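Local coordinates for protein lectin CEL-IV, C-type (Cucumaria echinata, PDB 3ALU) that binds galactose-containing sugars such as raffinose at a calcium site, as a tetrameric C-type lectin from a sea cucumber, at residues L51-S56 against W98-S103; H55-Q60 against V104-W109. All coordinates share one frame; numbering follows the deposited sequence.

Interaction 1 of 2, residues L51-S56 against W98-S103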
loop_
_atom_site.group_PDB
_atom_site.type_symbol
_atom_site.label_atom_id
_atom_site.label_comp_id
_atom_site.label_asym_id
_atom_site.label_seq_id
_atom_site.Cartn_x
_atom_site.Cartn_y
_atom_site.Cartn_z
ATOM N N LEU A 51 20.282 2.656 10.258
ATOM C CA LEU A 51 19.836 3.824 10.997
ATOM C C LEU A 51 19.274 4.805 9.963
ATOM O O LEU A 51 19.716 4.836 8.809
ATOM C CB LEU A 51 20.987 4.449 11.749
ATOM C CG LEU A 51 21.419 3.724 13.013
ATOM C CD1 LEU A 51 22.806 4.213 13.449
ATOM C CD2 LEU A 51 20.411 3.965 14.103
ATOM N N ALA A 52 18.296 5.624 10.388
ATOM C CA ALA A 52 17.559 6.473 9.476
ATOM C C ALA A 52 18.460 7.521 8.828
ATOM O O ALA A 52 19.284 8.097 9.511
ATOM C CB ALA A 52 16.440 7.178 10.230
ATOM N N SER A 53 18.249 7.768 7.547
ATOM C CA SER A 53 18.857 8.958 6.893
ATOM C C SER A 53 17.757 9.997 6.683
ATOM O O SER A 53 16.602 9.628 6.757
ATOM C CB SER A 53 19.498 8.586 5.592
ATOM O OG SER A 53 18.595 8.074 4.597
ATOM N N ILE A 54 18.126 11.272 6.433
ATOM C CA ILE A 54 17.134 12.372 6.452
ATOM C C ILE A 54 17.493 13.279 5.295
ATOM O O ILE A 54 18.674 13.677 5.183
ATOM C CB ILE A 54 17.171 13.138 7.795
ATOM C CG1 ILE A 54 16.953 12.157 8.988
ATOM C CG2 ILE A 54 16.150 14.305 7.800
ATOM C CD1 ILE A 54 17.137 12.772 10.393
ATOM N N HIS A 55 16.506 13.601 4.441
ATOM C CA HIS A 55 16.833 14.255 3.150
ATOM C C HIS A 55 16.066 15.517 2.856
ATOM O O HIS A 55 16.193 16.094 1.762
ATOM C CB HIS A 55 16.674 13.252 2.036
ATOM C CG HIS A 55 17.666 12.164 2.158
ATOM N ND1 HIS A 55 17.366 10.935 2.721
ATOM C CD2 HIS A 55 18.993 12.174 1.937
ATOM C CE1 HIS A 55 18.467 10.205 2.759
ATOM N NE2 HIS A 55 19.469 10.934 2.301
ATOM N N SER A 56 15.299 15.966 3.837
ATOM C CA SER A 56 14.506 17.196 3.675
ATOM C C SER A 56 14.034 17.735 5.010
ATOM O O SER A 56 13.997 17.005 6.023
ATOM C CB SER A 56 13.279 16.966 2.750
ATOM O OG SER A 56 12.253 16.246 3.443
ATOM N N TRP A 98 25.889 8.940 5.244
ATOM C CA TRP A 98 24.831 8.173 5.856
ATOM C C TRP A 98 25.170 6.707 5.723
ATOM O O TRP A 98 25.684 6.275 4.676
ATOM C CB TRP A 98 23.517 8.417 5.117
ATOM C CG TRP A 98 22.926 9.782 5.253
ATOM C CD1 TRP A 98 22.779 10.722 4.262
ATOM C CD2 TRP A 98 22.345 10.351 6.436
ATOM N NE1 TRP A 98 22.162 11.863 4.769
ATOM C CE2 TRP A 98 21.865 11.644 6.094
ATOM C CE3 TRP A 98 22.170 9.878 7.764
ATOM C CZ2 TRP A 98 21.238 12.488 7.017
ATOM C CZ3 TRP A 98 21.544 10.706 8.683
ATOM C CH2 TRP A 98 21.066 12.006 8.312
ATOM N N THR A 99 24.821 5.938 6.762
ATOM C CA THR A 99 25.065 4.479 6.731
ATOM C C THR A 99 24.349 3.767 5.614
ATOM O O THR A 99 24.828 2.714 5.175
ATOM C CB THR A 99 24.761 3.796 8.074
ATOM O OG1 THR A 99 23.366 3.979 8.403
ATOM C CG2 THR A 99 25.691 4.358 9.200
ATOM N N ASP A 100 23.257 4.330 5.105
ATOM C CA ASP A 100 22.568 3.734 3.969
ATOM C C ASP A 100 23.169 4.106 2.608
ATOM O O ASP A 100 22.665 3.659 1.582
ATOM C CB ASP A 100 21.038 3.970 4.020
ATOM C CG ASP A 100 20.649 5.417 3.793
ATOM O OD1 ASP A 100 19.424 5.703 3.798
ATOM O OD2 ASP A 100 21.535 6.274 3.618
ATOM N N GLY A 101 24.228 4.915 2.598
ATOM C CA GLY A 101 24.901 5.274 1.348
ATOM C C GLY A 101 24.206 6.347 0.552
ATOM O O GLY A 101 24.654 6.671 -0.555
ATOM N N SER A 102 23.143 6.936 1.114
ATOM C CA SER A 102 22.418 8.007 0.416
ATOM C C SER A 102 23.199 9.337 0.503
ATOM O O SER A 102 24.106 9.484 1.324
ATOM C CB SER A 102 20.984 8.167 0.976
ATOM O OG SER A 102 21.048 8.550 2.338
ATOM N N SER A 103 22.827 10.307 -0.341
ATOM C CA SER A 103 23.536 11.594 -0.368
ATOM C C SER A 103 23.218 12.401 0.871
ATOM O O SER A 103 22.118 12.338 1.407
ATOM C CB SER A 103 23.085 12.439 -1.566
ATOM O OG SER A 103 23.063 11.639 -2.731
HETATM O O HOH W 1 21.642 5.940 7.114
HETATM O O HOH W 2 21.163 14.598 4.279
#

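Interaction 2 of 2, residues H55-Q60 against V104-W109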
loop_
_atom_site.group_PDB
_atom_site.type_symbol
_atom_site.label_atom_id
_atom_site.label_comp_id
_atom_site.label_asym_id
_atom_site.label_seq_id
_atom_site.Cartn_x
_atom_site.Cartn_y
_atom_site.Cartn_z
ATOM N N HIS A 55 16.506 13.601 4.441
ATOM C CA HIS A 55 16.833 14.255 3.150
ATOM C C HIS A 55 16.066 15.517 2.856
ATOM O O HIS A 55 16.193 16.094 1.762
ATOM C CB HIS A 55 16.674 13.252 2.036
ATOM C CG HIS A 55 17.666 12.164 2.158
ATOM N ND1 HIS A 55 17.366 10.935 2.721
ATOM C CD2 HIS A 55 18.993 12.174 1.937
ATOM C CE1 HIS A 55 18.467 10.205 2.759
ATOM N NE2 HIS A 55 19.469 10.934 2.301
ATOM N N SER A 56 15.299 15.966 3.837
ATOM C CA SER A 56 14.506 17.196 3.675
ATOM C C SER A 56 14.034 17.735 5.010
ATOM O O SER A 56 13.997 17.005 6.023
ATOM C CB SER A 56 13.279 16.966 2.750
ATOM O OG SER A 56 12.253 16.246 3.443
ATOM N N ALA A 57 13.644 19.025 5.012
ATOM C CA ALA A 57 13.092 19.659 6.181
ATOM C C ALA A 57 11.813 18.964 6.671
ATOM O O ALA A 57 11.582 18.875 7.864
ATOM C CB ALA A 57 12.789 21.134 5.877
ATOM N N GLU A 58 10.977 18.530 5.727
ATOM C CA GLU A 58 9.770 17.794 6.057
ATOM C C GLU A 58 10.085 16.453 6.700
ATOM O O GLU A 58 9.405 16.059 7.633
ATOM C CB GLU A 58 8.972 17.538 4.791
ATOM C CG GLU A 58 8.318 18.798 4.261
ATOM C CD GLU A 58 7.256 18.507 3.218
ATOM O OE1 GLU A 58 6.475 19.444 2.925
ATOM O OE2 GLU A 58 7.187 17.349 2.704
ATOM N N SER A 59 11.071 15.729 6.172
ATOM C CA SER A 59 11.454 14.434 6.812
ATOM C C SER A 59 12.004 14.711 8.207
ATOM O O SER A 59 11.702 13.984 9.162
ATOM C CB SER A 59 12.525 13.700 5.988
ATOM O OG SER A 59 11.990 13.291 4.728
ATOM N N GLN A 60 12.778 15.786 8.361
ATOM C CA GLN A 60 13.317 16.120 9.654
ATOM C C GLN A 60 12.169 16.408 10.609
ATOM O O GLN A 60 12.220 16.006 11.769
ATOM C CB GLN A 60 14.268 17.353 9.533
ATOM C CG GLN A 60 14.680 17.982 10.875
ATOM C CD GLN A 60 15.474 17.080 11.779
ATOM O OE1 GLN A 60 15.588 17.351 12.979
ATOM N NE2 GLN A 60 16.062 16.040 11.219
ATOM N N VAL A 104 24.188 13.172 1.321
ATOM C CA VAL A 104 23.938 14.149 2.370
ATOM C C VAL A 104 23.510 15.427 1.653
ATOM O O VAL A 104 24.338 16.320 1.349
ATOM C CB VAL A 104 25.170 14.360 3.267
ATOM C CG1 VAL A 104 24.877 15.402 4.366
ATOM C CG2 VAL A 104 25.611 13.018 3.906
ATOM N N ASP A 105 22.225 15.502 1.378
ATOM C CA ASP A 105 21.624 16.588 0.606
ATOM C C ASP A 105 20.731 17.472 1.489
ATOM O O ASP A 105 19.980 18.314 0.982
ATOM C CB ASP A 105 20.844 16.009 -0.607
ATOM C CG ASP A 105 19.808 14.932 -0.234
ATOM O OD1 ASP A 105 19.618 14.595 0.962
ATOM O OD2 ASP A 105 19.164 14.402 -1.177
ATOM N N TYR A 106 20.753 17.219 2.799
ATOM C CA TYR A 106 20.026 18.009 3.796
ATOM C C TYR A 106 20.881 18.173 5.050
ATOM O O TYR A 106 21.476 17.220 5.560
ATOM C CB TYR A 106 18.674 17.373 4.176
ATOM C CG TYR A 106 18.019 18.056 5.336
ATOM C CD1 TYR A 106 18.031 17.471 6.616
ATOM C CD2 TYR A 106 17.390 19.314 5.186
ATOM C CE1 TYR A 106 17.460 18.113 7.708
ATOM C CE2 TYR A 106 16.817 19.965 6.275
ATOM C CZ TYR A 106 16.840 19.360 7.530
ATOM O OH TYR A 106 16.289 19.999 8.615
ATOM N N ASP A 107 20.898 19.406 5.525
ATOM C CA ASP A 107 21.675 19.856 6.665
ATOM C C ASP A 107 20.739 20.158 7.834
ATOM O O ASP A 107 20.057 21.195 7.839
ATOM C CB ASP A 107 22.435 21.139 6.226
ATOM C CG ASP A 107 23.112 21.852 7.363
ATOM O OD1 ASP A 107 23.768 22.912 7.098
ATOM O OD2 ASP A 107 22.998 21.402 8.515
ATOM N N GLY A 108 20.700 19.259 8.835
ATOM C CA GLY A 108 19.810 19.434 9.961
ATOM C C GLY A 108 20.517 19.720 11.275
ATOM O O GLY A 108 19.935 19.617 12.343
ATOM N N TRP A 109 21.780 20.102 11.191
ATOM C CA TRP A 109 22.600 20.324 12.370
ATOM C C TRP A 109 22.149 21.555 13.180
ATOM O O TRP A 109 21.878 22.615 12.607
ATOM C CB TRP A 109 24.042 20.564 11.923
ATOM C CG TRP A 109 24.702 19.381 11.268
ATOM C CD1 TRP A 109 24.935 19.214 9.936
ATOM C CD2 TRP A 109 25.125 18.170 11.916
ATOM N NE1 TRP A 109 25.556 17.986 9.712
ATOM C CE2 TRP A 109 25.675 17.329 10.912
ATOM C CE3 TRP A 109 25.120 17.729 13.248
ATOM C CZ2 TRP A 109 26.218 16.056 11.197
ATOM C CZ3 TRP A 109 25.671 16.448 13.545
ATOM C CH2 TRP A 109 26.209 15.635 12.519
#

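Interaction 1 of 2, residues L51-S56 against W98-S103
Ser53 packs its CA and CB over one face of the Trp98 indole in a partly buried contact between two loops, one running from strand 45-51 to helix 57-70, the other leaving strand 96-98. CA of Ser53 stands 3.6 Å from the centroid of the six-membered ring of Trp98, only 15° off its normal, a CH-pi contact; the backbone N of Ile54 lies over the same face. Trp98 also touches Ile85 and Met87 of strand 82-89.

A polar network runs beside the ring. CG of His55 is anti to its carbonyl carbon (chi1 -66°), which carries NE2 toward Ser102. NE2 of His55 donates to OG of Ser102 at 2.9 Å, nearly in the imidazole plane, and OG of Ser102 donates in turn to OD2 of Asp100, 2.7 Å away on its syn side. OD2 also takes the backbone N-H of Ser102 from above the carboxylate plane, closing an Asx turn. OD1 receives the side-chain amide of Gln148.

Two waters bridge the loops. The oxygen of one lies 2.8 Å from Leu51 O, to which it donates; it also donates to Thr99 OG1, which bonds Glu30 too, and accepts from Asp100 N. The other joins Ile54 O to Trp98 NE1. In this C-type lectin domain, the type I beta turn Trp98 to Gly101 thus pins the start of its long loop to the connection ahead of helix 57-70.

Interaction 2 of 2, residues H55-Q60 against V104-W109
Tyr106 reaches across from its loop to the start of helix 57-70 and lays its side chain along the backbone there. Tyr106 CB sits 3.5 Å from His55 C and close to the N of Ser56, a backbone nitrogen that the contact buries without a partner in the model. With CG anti to the backbone N (chi1 171°), the ring is carried along the chain from Ser56 toward Gln60. CG stays near Ser56 N, and CD2 approaches Ser56 C, which lies over one ring face, displaced toward the rim. Next along this edge, Tyr106 CE2 comes to 3.5 Å from Ala57 N. Ala57 CB is 4.2 Å from Tyr106 CE2.

What the ring covers is a helix N-terminus in the C-type lectin fold: Ser56 is the N-cap, its OG accepting from Ser59 N at 3.0 Å with an N-H...O angle of 163°, while Gln60 N bonds back to Ser56 O. Along the other edge of the ring, Tyr106 CE1 meets Gln60 CB at 3.8 Å, as does CZ at the tip. The hydroxyl ends against the aliphatic part of Gln60, with Tyr106 OH 3.4 Å from Gln60 CG; the two side chains cross at about a right angle. Gly108 packs its CA behind the ring, on the face away from Ser56 and close to CE1 of Tyr106, and its backbone is hydrogen-bonded to Trp134.

Interactions 1 and 2 follow one another along the same two pieces of chain. Residues 51-56 run straight into 55-60, sharing His55 and Ser56, and 98-103 continue directly into 104-109, so the loop after strand 96-98 tracks the loop between strand 45-51 and helix 57-70 up to the helix start. The centres lie 9 Å apart, and the contacts touch: Ile54 packs on Gln60 and Tyr106, Trp98 on Val104. Interaction 1 is the deeper one, nearer the chain centre, while interaction 2 is at the surface. Both belong to one C-type lectin domain, and further along the second loop come Glu113, Asn115 and Asn116, which bind calcium together with Asp136.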